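Local coordinates for thin, isoform D (Drosophila melanogaster, PDB 6XG7), which probably acts as a zinc-binding ubiquitin-protein transferase, of which this chain is the NHL-repeat beta-propeller, a protein-interaction region, at residues A[45-51]-A[299-304]; A[39-45]-A[66-72]; A[143-148]-A[190-194]. All coordinates share one frame; numbering follows the deposited sequence.

Interaction 1. Residues A[45-51]-A[299-304]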
loop_
_atom_site.group_PDB
_atom_site.type_symbol
_atom_site.label_atom_id
_atom_site.label_comp_id
_atom_site.label_asym_id
_atom_site.label_seq_id
_atom_site.Cartn_x
_atom_site.Cartn_y
_atom_site.Cartn_z
ATOM N N PHE A 45 -9.653 -13.978 5.083
ATOM C CA PHE A 45 -8.810 -12.937 5.651
ATOM C C PHE A 45 -9.348 -12.546 7.015
ATOM O O PHE A 45 -10.538 -12.697 7.303
ATOM C CB PHE A 45 -8.803 -11.646 4.811
ATOM C CG PHE A 45 -8.419 -11.842 3.371
ATOM C CD1 PHE A 45 -7.289 -12.538 3.013
ATOM C CD2 PHE A 45 -9.210 -11.303 2.369
ATOM C CE1 PHE A 45 -6.963 -12.699 1.683
ATOM C CE2 PHE A 45 -8.883 -11.462 1.045
ATOM C CZ PHE A 45 -7.761 -12.161 0.704
ATOM N N THR A 46 -8.473 -12.007 7.850
ATOM C CA THR A 46 -8.902 -11.359 9.084
ATOM C C THR A 46 -8.173 -10.027 9.138
ATOM O O THR A 46 -6.958 -9.986 9.367
ATOM C CB THR A 46 -8.672 -12.219 10.325
ATOM O OG1 THR A 46 -9.290 -13.509 10.147
ATOM C CG2 THR A 46 -9.310 -11.539 11.522
ATOM N N TRP A 47 -8.907 -8.954 8.862
ATOM C CA TRP A 47 -8.394 -7.591 8.852
ATOM C C TRP A 47 -7.202 -7.432 7.918
ATOM O O TRP A 47 -6.112 -7.029 8.338
ATOM C CB TRP A 47 -8.120 -7.075 10.270
ATOM C CG TRP A 47 -9.444 -7.018 11.049
ATOM C CD1 TRP A 47 -10.520 -6.200 10.787
ATOM C CD2 TRP A 47 -9.842 -7.841 12.161
ATOM N NE1 TRP A 47 -11.543 -6.451 11.683
ATOM C CE2 TRP A 47 -11.151 -7.452 12.531
ATOM C CE3 TRP A 47 -9.211 -8.852 12.893
ATOM C CZ2 TRP A 47 -11.837 -8.056 13.577
ATOM C CZ3 TRP A 47 -9.894 -9.445 13.934
ATOM C CH2 TRP A 47 -11.194 -9.057 14.255
ATOM N N PRO A 48 -7.386 -7.711 6.637
ATOM C CA PRO A 48 -6.305 -7.499 5.667
ATOM C C PRO A 48 -5.964 -6.023 5.523
ATOM O O PRO A 48 -6.811 -5.144 5.701
ATOM C CB PRO A 48 -6.905 -8.048 4.367
ATOM C CG PRO A 48 -8.377 -7.825 4.517
ATOM C CD PRO A 48 -8.678 -7.995 5.983
ATOM N N ARG A 49 -4.705 -5.762 5.176
ATOM C CA ARG A 49 -4.209 -4.391 5.107
ATOM C C ARG A 49 -3.567 -4.110 3.759
ATOM O O ARG A 49 -4.256 -3.683 2.825
ATOM C CB ARG A 49 -3.310 -4.089 6.309
ATOM C CG ARG A 49 -4.098 -4.141 7.618
ATOM C CD ARG A 49 -3.377 -3.459 8.746
ATOM N NE ARG A 49 -3.983 -3.728 10.051
ATOM C CZ ARG A 49 -4.780 -2.896 10.724
ATOM N NH1 ARG A 49 -5.115 -1.703 10.229
ATOM N NH2 ARG A 49 -5.253 -3.272 11.909
ATOM N N GLY A 50 -2.261 -4.339 3.640
ATOM C CA GLY A 50 -1.580 -4.064 2.398
ATOM C C GLY A 50 -1.983 -5.007 1.281
ATOM O O GLY A 50 -2.400 -6.144 1.492
ATOM N N LEU A 51 -1.841 -4.504 0.065
ATOM C CA LEU A 51 -2.134 -5.234 -1.151
ATOM C C LEU A 51 -1.064 -4.912 -2.182
ATOM O O LEU A 51 -0.576 -3.788 -2.254
ATOM C CB LEU A 51 -3.482 -4.706 -1.661
ATOM C CG LEU A 51 -4.305 -5.390 -2.715
ATOM C CD1 LEU A 51 -4.508 -6.845 -2.356
ATOM C CD2 LEU A 51 -5.630 -4.640 -2.805
ATOM N N ARG A 299 -10.810 -3.637 4.787
ATOM C CA ARG A 299 -10.391 -4.352 5.992
ATOM C C ARG A 299 -11.579 -4.751 6.863
ATOM O O ARG A 299 -11.621 -5.856 7.395
ATOM C CB ARG A 299 -9.435 -3.475 6.806
ATOM C CG ARG A 299 -8.850 -4.128 8.069
ATOM C CD ARG A 299 -8.423 -3.082 9.126
ATOM N NE ARG A 299 -9.595 -2.333 9.593
ATOM C CZ ARG A 299 -9.889 -1.070 9.272
ATOM N NH1 ARG A 299 -9.078 -0.340 8.520
ATOM N NH2 ARG A 299 -11.013 -0.525 9.719
ATOM N N GLU A 300 -12.527 -3.842 7.055
ATOM C CA GLU A 300 -13.648 -4.072 7.961
ATOM C C GLU A 300 -14.599 -5.155 7.446
ATOM O O GLU A 300 -15.278 -5.818 8.242
ATOM C CB GLU A 300 -14.344 -2.727 8.155
ATOM C CG GLU A 300 -15.055 -2.502 9.447
ATOM C CD GLU A 300 -14.174 -2.625 10.687
ATOM O OE1 GLU A 300 -14.643 -3.275 11.626
ATOM O OE2 GLU A 300 -13.048 -2.070 10.743
ATOM N N ASN A 301 -14.661 -5.361 6.132
ATOM C CA ASN A 301 -15.427 -6.447 5.536
ATOM C C ASN A 301 -14.563 -7.655 5.190
ATOM O O ASN A 301 -15.050 -8.603 4.563
ATOM C CB ASN A 301 -16.149 -5.944 4.288
ATOM C CG ASN A 301 -17.267 -4.990 4.615
ATOM O OD1 ASN A 301 -18.084 -5.263 5.498
ATOM N ND2 ASN A 301 -17.304 -3.850 3.924
ATOM N N HIS A 302 -13.292 -7.641 5.587
ATOM C CA HIS A 302 -12.398 -8.789 5.455
ATOM C C HIS A 302 -12.316 -9.273 4.017
ATOM O O HIS A 302 -12.317 -10.478 3.752
ATOM C CB HIS A 302 -12.830 -9.930 6.372
ATOM C CG HIS A 302 -12.949 -9.530 7.799
ATOM N ND1 HIS A 302 -11.860 -9.405 8.629
ATOM C CD2 HIS A 302 -14.035 -9.227 8.545
ATOM C CE1 HIS A 302 -12.274 -9.047 9.833
ATOM N NE2 HIS A 302 -13.590 -8.933 9.806
ATOM N N ARG A 303 -12.241 -8.338 3.072
ATOM C CA ARG A 303 -12.302 -8.741 1.675
ATOM C C ARG A 303 -11.432 -7.834 0.818
ATOM O O ARG A 303 -11.049 -6.732 1.216
ATOM C CB ARG A 303 -13.736 -8.740 1.129
ATOM C CG ARG A 303 -14.364 -7.348 1.069
ATOM C CD ARG A 303 -15.797 -7.395 0.521
ATOM N NE ARG A 303 -16.435 -6.092 0.659
ATOM C CZ ARG A 303 -17.691 -5.834 0.290
ATOM N NH1 ARG A 303 -18.421 -6.775 -0.290
ATOM N NH2 ARG A 303 -18.221 -4.646 0.486
ATOM N N VAL A 304 -11.128 -8.342 -0.371
ATOM C CA VAL A 304 -10.502 -7.598 -1.449
ATOM C C VAL A 304 -11.513 -7.551 -2.582
ATOM O O VAL A 304 -12.105 -8.575 -2.931
ATOM C CB VAL A 304 -9.198 -8.271 -1.913
ATOM C CG1 VAL A 304 -8.702 -7.602 -3.193
ATOM C CG2 VAL A 304 -8.153 -8.206 -0.789
#
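Trp47 lays one face of its indole against His302, whose CE1 sits toward the rim of that face, 3.3 Å from Trp47 NE1. The two side chains run next to each other and point the same way, yet the rings form a T-shaped (edge-to-face) pair: the imidazole edge meets the five-membered ring, with centroids 4.3 Å apart and planes at 58°. The imidazole is also gripped in its own plane, because the backbone N of Trp47 donates to His302 ND1 over 3.0 Å in a nearly straight bond (168°). Bond and indole together fix the rotation of the His302 ring, and with ND1 accepting, a neutral imidazole would probably carry its proton on NE2. Arg299 borders the indole at its edge with CG, which lies 3.3 Å from Pro48 O, a carbonyl oxygen buried here without a polar partner in the model. A bend at chi3 (63°) turns the Arg299 guanidinium so that NH2 bridges to Glu300 OE2 at 2.8 Å. Arg299 CD lies over one face of the Arg49 guanidinium, toward its rim, 3.7 Å from Arg49 NH1, and both arginines make salt bridges to Glu284, which probably offsets their like charges. At the other end of the contact, Phe45 turns a ring edge to the backbone, CD2 lying 3.5 Å from His302 O, while its CE2 packs at 3.8 Å on Val304 CG2, which Leu51 CD1 also approaches. His302 and Arg303 form a G1 beta bulge opposite Asp298, at the start of the last strand. The contact thus sews the first NHL repeat to the last, beside the place where N-terminal strand 33-36 pairs with C-terminal strand 303-306: the "velcro" ring closure of a beta-propeller.

Interaction 2. Residues A[39-45]-A[66-72]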
loop_
_atom_site.group_PDB
_atom_site.type_symbol
_atom_site.label_atom_id
_atom_site.label_comp_id
_atom_site.label_asym_id
_atom_site.label_seq_id
_atom_site.Cartn_x
_atom_site.Cartn_y
_atom_site.Cartn_z
ATOM N N GLY A 39 -11.908 -15.192 8.433
ATOM C CA GLY A 39 -11.473 -16.511 8.846
ATOM C C GLY A 39 -9.982 -16.684 8.657
ATOM O O GLY A 39 -9.270 -15.772 8.243
ATOM N N SER A 40 -9.529 -17.898 8.969
ATOM C CA SER A 40 -8.121 -18.259 8.915
ATOM C C SER A 40 -7.830 -19.392 7.941
ATOM O O SER A 40 -6.662 -19.785 7.807
ATOM C CB SER A 40 -7.597 -18.621 10.315
ATOM O OG SER A 40 -8.082 -19.873 10.776
ATOM N N GLU A 41 -8.846 -19.917 7.259
ATOM C CA GLU A 41 -8.637 -20.887 6.205
ATOM C C GLU A 41 -7.931 -20.208 5.033
ATOM O O GLU A 41 -7.963 -18.984 4.896
ATOM C CB GLU A 41 -9.983 -21.426 5.712
ATOM C CG GLU A 41 -10.795 -22.224 6.734
ATOM C CD GLU A 41 -12.148 -22.731 6.190
ATOM O OE1 GLU A 41 -12.364 -23.972 6.036
ATOM O OE2 GLU A 41 -13.010 -21.875 5.924
ATOM N N PRO A 42 -7.308 -20.977 4.154
ATOM C CA PRO A 42 -6.769 -20.368 2.935
ATOM C C PRO A 42 -7.898 -19.723 2.149
ATOM O O PRO A 42 -8.960 -20.316 1.960
ATOM C CB PRO A 42 -6.135 -21.546 2.188
ATOM C CG PRO A 42 -6.642 -22.737 2.807
ATOM C CD PRO A 42 -7.064 -22.424 4.203
ATOM N N GLY A 43 -7.666 -18.496 1.692
ATOM C CA GLY A 43 -8.677 -17.745 0.985
ATOM C C GLY A 43 -9.554 -16.865 1.845
ATOM O O GLY A 43 -10.301 -16.040 1.304
ATOM N N SER A 44 -9.492 -17.008 3.160
ATOM C CA SER A 44 -10.190 -16.131 4.090
ATOM C C SER A 44 -9.180 -15.158 4.677
ATOM O O SER A 44 -7.991 -15.466 4.740
ATOM C CB SER A 44 -10.825 -16.956 5.213
ATOM O OG SER A 44 -11.838 -17.805 4.720
ATOM N N PHE A 45 -9.653 -13.978 5.083
ATOM C CA PHE A 45 -8.810 -12.937 5.651
ATOM C C PHE A 45 -9.348 -12.546 7.015
ATOM O O PHE A 45 -10.538 -12.697 7.303
ATOM C CB PHE A 45 -8.803 -11.646 4.811
ATOM C CG PHE A 45 -8.419 -11.842 3.371
ATOM C CD1 PHE A 45 -7.289 -12.538 3.013
ATOM C CD2 PHE A 45 -9.210 -11.303 2.369
ATOM C CE1 PHE A 45 -6.963 -12.699 1.683
ATOM C CE2 PHE A 45 -8.883 -11.462 1.045
ATOM C CZ PHE A 45 -7.761 -12.161 0.704
ATOM N N ASN A 66 -3.949 -12.708 10.590
ATOM C CA ASN A 66 -3.497 -14.082 10.462
ATOM C C ASN A 66 -1.989 -14.181 10.290
ATOM O O ASN A 66 -1.467 -15.280 10.091
ATOM C CB ASN A 66 -4.215 -14.769 9.296
ATOM C CG ASN A 66 -5.676 -14.999 9.598
ATOM O OD1 ASN A 66 -6.056 -15.346 10.732
ATOM N ND2 ASN A 66 -6.508 -14.770 8.614
ATOM N N HIS A 67 -1.279 -13.062 10.353
ATOM C CA HIS A 67 0.183 -13.064 10.370
ATOM C C HIS A 67 0.763 -13.789 9.163
ATOM O O HIS A 67 1.735 -14.536 9.278
ATOM C CB HIS A 67 0.722 -13.618 11.683
ATOM C CG HIS A 67 0.047 -13.032 12.867
ATOM N ND1 HIS A 67 0.255 -11.733 13.279
ATOM C CD2 HIS A 67 -0.887 -13.550 13.697
ATOM C CE1 HIS A 67 -0.502 -11.490 14.332
ATOM N NE2 HIS A 67 -1.196 -12.579 14.609
ATOM N N ARG A 68 0.178 -13.550 7.987
ATOM C CA ARG A 68 0.595 -14.239 6.777
ATOM C C ARG A 68 0.325 -13.367 5.557
ATOM O O ARG A 68 -0.452 -12.410 5.599
ATOM C CB ARG A 68 -0.160 -15.562 6.614
ATOM C CG ARG A 68 -1.643 -15.361 6.336
ATOM C CD ARG A 68 -2.398 -16.676 6.277
ATOM N NE ARG A 68 -3.838 -16.444 6.202
ATOM C CZ ARG A 68 -4.738 -17.407 6.060
ATOM N NH1 ARG A 68 -4.346 -18.668 5.917
ATOM N NH2 ARG A 68 -6.025 -17.111 6.084
ATOM N N VAL A 69 1.011 -13.702 4.486
ATOM C CA VAL A 69 0.723 -13.203 3.153
ATOM C C VAL A 69 0.004 -14.304 2.382
ATOM O O VAL A 69 0.391 -15.474 2.459
ATOM C CB VAL A 69 2.023 -12.811 2.436
ATOM C CG1 VAL A 69 1.726 -12.461 0.990
ATOM C CG2 VAL A 69 2.694 -11.635 3.130
ATOM N N GLN A 70 -1.055 -13.937 1.659
ATOM C CA GLN A 70 -1.724 -14.852 0.741
ATOM C C GLN A 70 -1.590 -14.331 -0.679
ATOM O O GLN A 70 -1.691 -13.119 -0.923
ATOM C CB GLN A 70 -3.192 -15.048 1.076
ATOM C CG GLN A 70 -3.406 -15.683 2.432
ATOM C CD GLN A 70 -4.850 -16.078 2.624
ATOM O OE1 GLN A 70 -5.337 -16.973 1.961
ATOM N NE2 GLN A 70 -5.555 -15.370 3.481
ATOM N N VAL A 71 -1.357 -15.259 -1.604
ATOM C CA VAL A 71 -1.188 -14.963 -3.019
ATOM C C VAL A 71 -2.271 -15.684 -3.797
ATOM O O VAL A 71 -2.486 -16.888 -3.611
ATOM C CB VAL A 71 0.206 -15.377 -3.513
ATOM C CG1 VAL A 71 0.349 -15.037 -4.989
ATOM C CG2 VAL A 71 1.308 -14.715 -2.661
ATOM N N PHE A 72 -2.942 -14.935 -4.658
ATOM C CA PHE A 72 -4.007 -15.407 -5.525
ATOM C C PHE A 72 -3.617 -15.127 -6.972
ATOM O O PHE A 72 -2.785 -14.254 -7.259
ATOM C CB PHE A 72 -5.314 -14.675 -5.200
ATOM C CG PHE A 72 -5.730 -14.778 -3.754
ATOM C CD1 PHE A 72 -5.152 -13.974 -2.783
ATOM C CD2 PHE A 72 -6.696 -15.683 -3.365
ATOM C CE1 PHE A 72 -5.522 -14.092 -1.464
ATOM C CE2 PHE A 72 -7.073 -15.791 -2.041
ATOM C CZ PHE A 72 -6.484 -15.003 -1.098
#
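Arg68, Gln70 and Asn66 reach from strand 68-72 and the turn before it to the backbone of the 39-45 loop. Arg68 starts with CG wedged between its backbone N and carbonyl carbon (chi1 68°) and then runs extended, which carries the guanidinium up to the type II turn Glu41 to Ser44. There NH2 donates to Glu41 O at 2.9 Å from above the carbonyl plane; Ser44 N, closing the turn, reaches the same oxygen from the opposite face. The other guanidinium nitrogens are engaged too, NE by Asp63 and NH1 by Glu81, so the group is held in place from several directions. The extended chain of Gln70 (chi2 -170°) sets CD over one face of the Arg68 guanidinium, toward its rim, and chi3 (68°) aims the two ends of the amide: OE1 accepts from Gly43 N at 2.8 Å, in the carbonyl plane on a lone pair and nearly straight, while NE2 donates to Ser44 O at 2.7 Å. Asn66 ND2 adds a bond of 3.0 Å to Gly39 O, somewhat tilted from the carbonyl plane. Farther along the strand, Phe72 lies 3.6 Å from Phe45, CZ to CZ, with the ring planes steeply inclined, and its edge meets Gly43 CA at 3.9 Å. Gly39 and Gly43 both adopt backbone angles suited to glycine. Asp63 OD2, on the neighbouring strand 58-63, receives bonds from Arg68 NE, Asn66 ND2 and Gln70 NE2 and probably helps to position all three. The chemistry is that of side chains reading a main chain: a loop without regular structure has three of its carbonyls and one amide bonded by polar side chains of one strand and the turn before it, which is consistent with a well-defined backbone conformation for the loop.

Interaction 3. Residues A[143-148]-A[190-194]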
loop_
_atom_site.group_PDB
_atom_site.type_symbol
_atom_site.label_atom_id
_atom_site.label_comp_id
_atom_site.label_asym_id
_atom_site.label_seq_id
_atom_site.Cartn_x
_atom_site.Cartn_y
_atom_site.Cartn_z
ATOM N N TRP A 143 4.815 0.649 7.991
ATOM C CA TRP A 143 3.473 0.405 7.489
ATOM C C TRP A 143 3.534 0.121 5.988
ATOM O O TRP A 143 3.770 -1.019 5.584
ATOM C CB TRP A 143 2.528 1.551 7.865
ATOM C CG TRP A 143 1.078 1.123 7.854
ATOM C CD1 TRP A 143 0.301 0.874 6.755
ATOM C CD2 TRP A 143 0.248 0.859 8.989
ATOM N NE1 TRP A 143 -0.951 0.476 7.136
ATOM C CE2 TRP A 143 -1.014 0.458 8.496
ATOM C CE3 TRP A 143 0.445 0.917 10.367
ATOM C CZ2 TRP A 143 -2.077 0.122 9.330
ATOM C CZ3 TRP A 143 -0.626 0.588 11.203
ATOM C CH2 TRP A 143 -1.867 0.210 10.677
ATOM N N GLY A 144 3.364 1.128 5.139
ATOM C CA GLY A 144 3.482 0.898 3.716
ATOM C C GLY A 144 4.922 0.665 3.293
ATOM O O GLY A 144 5.873 1.197 3.880
ATOM N N VAL A 145 5.076 -0.122 2.232
ATOM C CA VAL A 145 6.374 -0.398 1.632
ATOM C C VAL A 145 6.194 -0.509 0.123
ATOM O O VAL A 145 5.178 -1.008 -0.368
ATOM C CB VAL A 145 7.022 -1.653 2.266
ATOM C CG1 VAL A 145 6.196 -2.901 2.006
ATOM C CG2 VAL A 145 8.452 -1.810 1.795
ATOM N N THR A 146 7.172 0.001 -0.619
ATOM C CA THR A 146 7.169 -0.134 -2.068
ATOM C C THR A 146 8.610 -0.165 -2.563
ATOM O O THR A 146 9.559 0.028 -1.794
ATOM C CB THR A 146 6.347 0.982 -2.729
ATOM O OG1 THR A 146 6.075 0.631 -4.093
ATOM C CG2 THR A 146 7.086 2.320 -2.659
ATOM N N THR A 147 8.766 -0.418 -3.858
ATOM C CA THR A 147 10.083 -0.499 -4.477
ATOM C C THR A 147 10.083 0.252 -5.801
ATOM O O THR A 147 9.036 0.488 -6.410
ATOM C CB THR A 147 10.547 -1.954 -4.712
ATOM O OG1 THR A 147 9.807 -2.553 -5.787
ATOM C CG2 THR A 147 10.418 -2.778 -3.440
ATOM N N ASP A 148 11.274 0.628 -6.243
ATOM C CA ASP A 148 11.442 1.276 -7.540
ATOM C C ASP A 148 12.081 0.328 -8.560
ATOM O O ASP A 148 12.371 -0.841 -8.273
ATOM C CB ASP A 148 12.179 2.609 -7.402
ATOM C CG ASP A 148 13.643 2.463 -7.022
ATOM O OD1 ASP A 148 14.203 1.361 -7.125
ATOM O OD2 ASP A 148 14.246 3.487 -6.634
ATOM N N HIS A 190 0.786 6.410 6.128
ATOM C CA HIS A 190 0.501 4.982 6.085
ATOM C C HIS A 190 1.049 4.285 4.845
ATOM O O HIS A 190 1.761 3.300 4.981
ATOM C CB HIS A 190 -1.003 4.704 6.216
ATOM C CG HIS A 190 -1.527 4.830 7.611
ATOM N ND1 HIS A 190 -1.740 6.047 8.212
ATOM C CD2 HIS A 190 -1.861 3.896 8.532
ATOM C CE1 HIS A 190 -2.206 5.862 9.437
ATOM N NE2 HIS A 190 -2.292 4.562 9.653
ATOM N N TYR A 191 0.682 4.713 3.645
ATOM C CA TYR A 191 1.031 3.980 2.442
ATOM C C TYR A 191 1.826 4.842 1.473
ATOM O O TYR A 191 1.925 6.069 1.614
ATOM C CB TYR A 191 -0.229 3.390 1.794
ATOM C CG TYR A 191 -0.874 2.282 2.598
ATOM C CD1 TYR A 191 -0.458 0.966 2.457
ATOM C CD2 TYR A 191 -1.918 2.542 3.489
ATOM C CE1 TYR A 191 -1.054 -0.057 3.177
ATOM C CE2 TYR A 191 -2.519 1.516 4.221
ATOM C CZ TYR A 191 -2.083 0.219 4.055
ATOM O OH TYR A 191 -2.658 -0.824 4.754
ATOM N N ILE A 192 2.418 4.166 0.487
ATOM C CA ILE A 192 3.438 4.773 -0.356
ATOM C C ILE A 192 3.473 4.090 -1.715
ATOM O O ILE A 192 3.219 2.891 -1.850
ATOM C CB ILE A 192 4.811 4.718 0.373
ATOM C CG1 ILE A 192 5.906 5.484 -0.364
ATOM C CG2 ILE A 192 5.229 3.259 0.633
ATOM C CD1 ILE A 192 7.111 5.710 0.553
ATOM N N ALA A 193 3.843 4.864 -2.731
ATOM C CA ALA A 193 4.032 4.365 -4.085
ATOM C C ALA A 193 5.137 5.192 -4.723
ATOM O O ALA A 193 5.356 6.342 -4.353
ATOM C CB ALA A 193 2.749 4.474 -4.913
ATOM N N VAL A 194 5.846 4.603 -5.671
ATOM C CA VAL A 194 6.898 5.299 -6.403
ATOM C C VAL A 194 6.617 5.159 -7.895
ATOM O O VAL A 194 6.444 4.045 -8.401
ATOM C CB VAL A 194 8.302 4.771 -6.053
ATOM C CG1 VAL A 194 9.362 5.506 -6.857
ATOM C CG2 VAL A 194 8.589 4.958 -4.584
HETATM O O HOH W 1 4.990 1.906 -6.280
#
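Strands 143-147 and 190-194 run side by side and nearly parallel, their axes 4.9 Å apart at the closest and inclined by 10°. They belong to neighbouring blades of the NHL beta-propeller and are the innermost strands of those blades, near the centre of the ring. They draw together at one end, where Gly144 CA lies 4.1 Å from Tyr191 CA, an approach made possible by the missing side chain of the glycine. Here Gly144 N donates to His190 O at 2.7 Å. Around this link gather Trp143, His190 and Tyr191 as an aromatic cluster. His190 lies alongside the indole and turns its edge to one face, with CD2 over the middle of the ring system and 3.5 Å from Trp143 CE2; the planes of this T-shaped pair stand at 73°. Trp143 in turn drives its own edge at the face of Tyr191, almost perpendicular to it. A weak hydrogen bond of 3.2 Å from Trp143 NE1 to Tyr191 OH ties the second pair, and the hydroxyl is also bonded to Glu284. His190 ND1 pairs with Ser205, so the imidazole is held at ND1, while CD2 meets the indole. Toward the other end the strands are joined by aliphatic groups: Ile192 CG2 packs on the Gly144 and Val145 backbone, and Thr146 CG2 touches Val194 CG2 at 3.6 Å. With OG1 opposite the backbone N (chi1 -165°), Thr146 turns CG2 to Val194 and OG1 to an ordered water. That water closes the gap where the backbones do not bond directly, 2.8 Å from Thr146 OG1 and accepting from Val194 N at 2.9 Å.

How the interactions relate
Interactions 1 and 2 adjoin, their centres 10 Å apart: they share Phe45, and Thr46 OG1 bonds to Gly39 O at 3.0 Å, so one loop serves both the ring closure and a contact within the first repeat. Interaction 3 lies nearer the propeller centre, 18 Å from interaction 1 centre to centre, yet the two touch: Arg49 C is 3.6 Å from Tyr191 OH and Arg49 NH1 is 3.7 Å from Trp143 CZ2. Glu284 links them, bonding Tyr191 as well as Arg49 and Arg299. Interactions 2 and 3 stay about 9 Å apart at their nearest atoms. A sulfate, probably from crystallisation, lies about 4 Å from the Thr146 side chain.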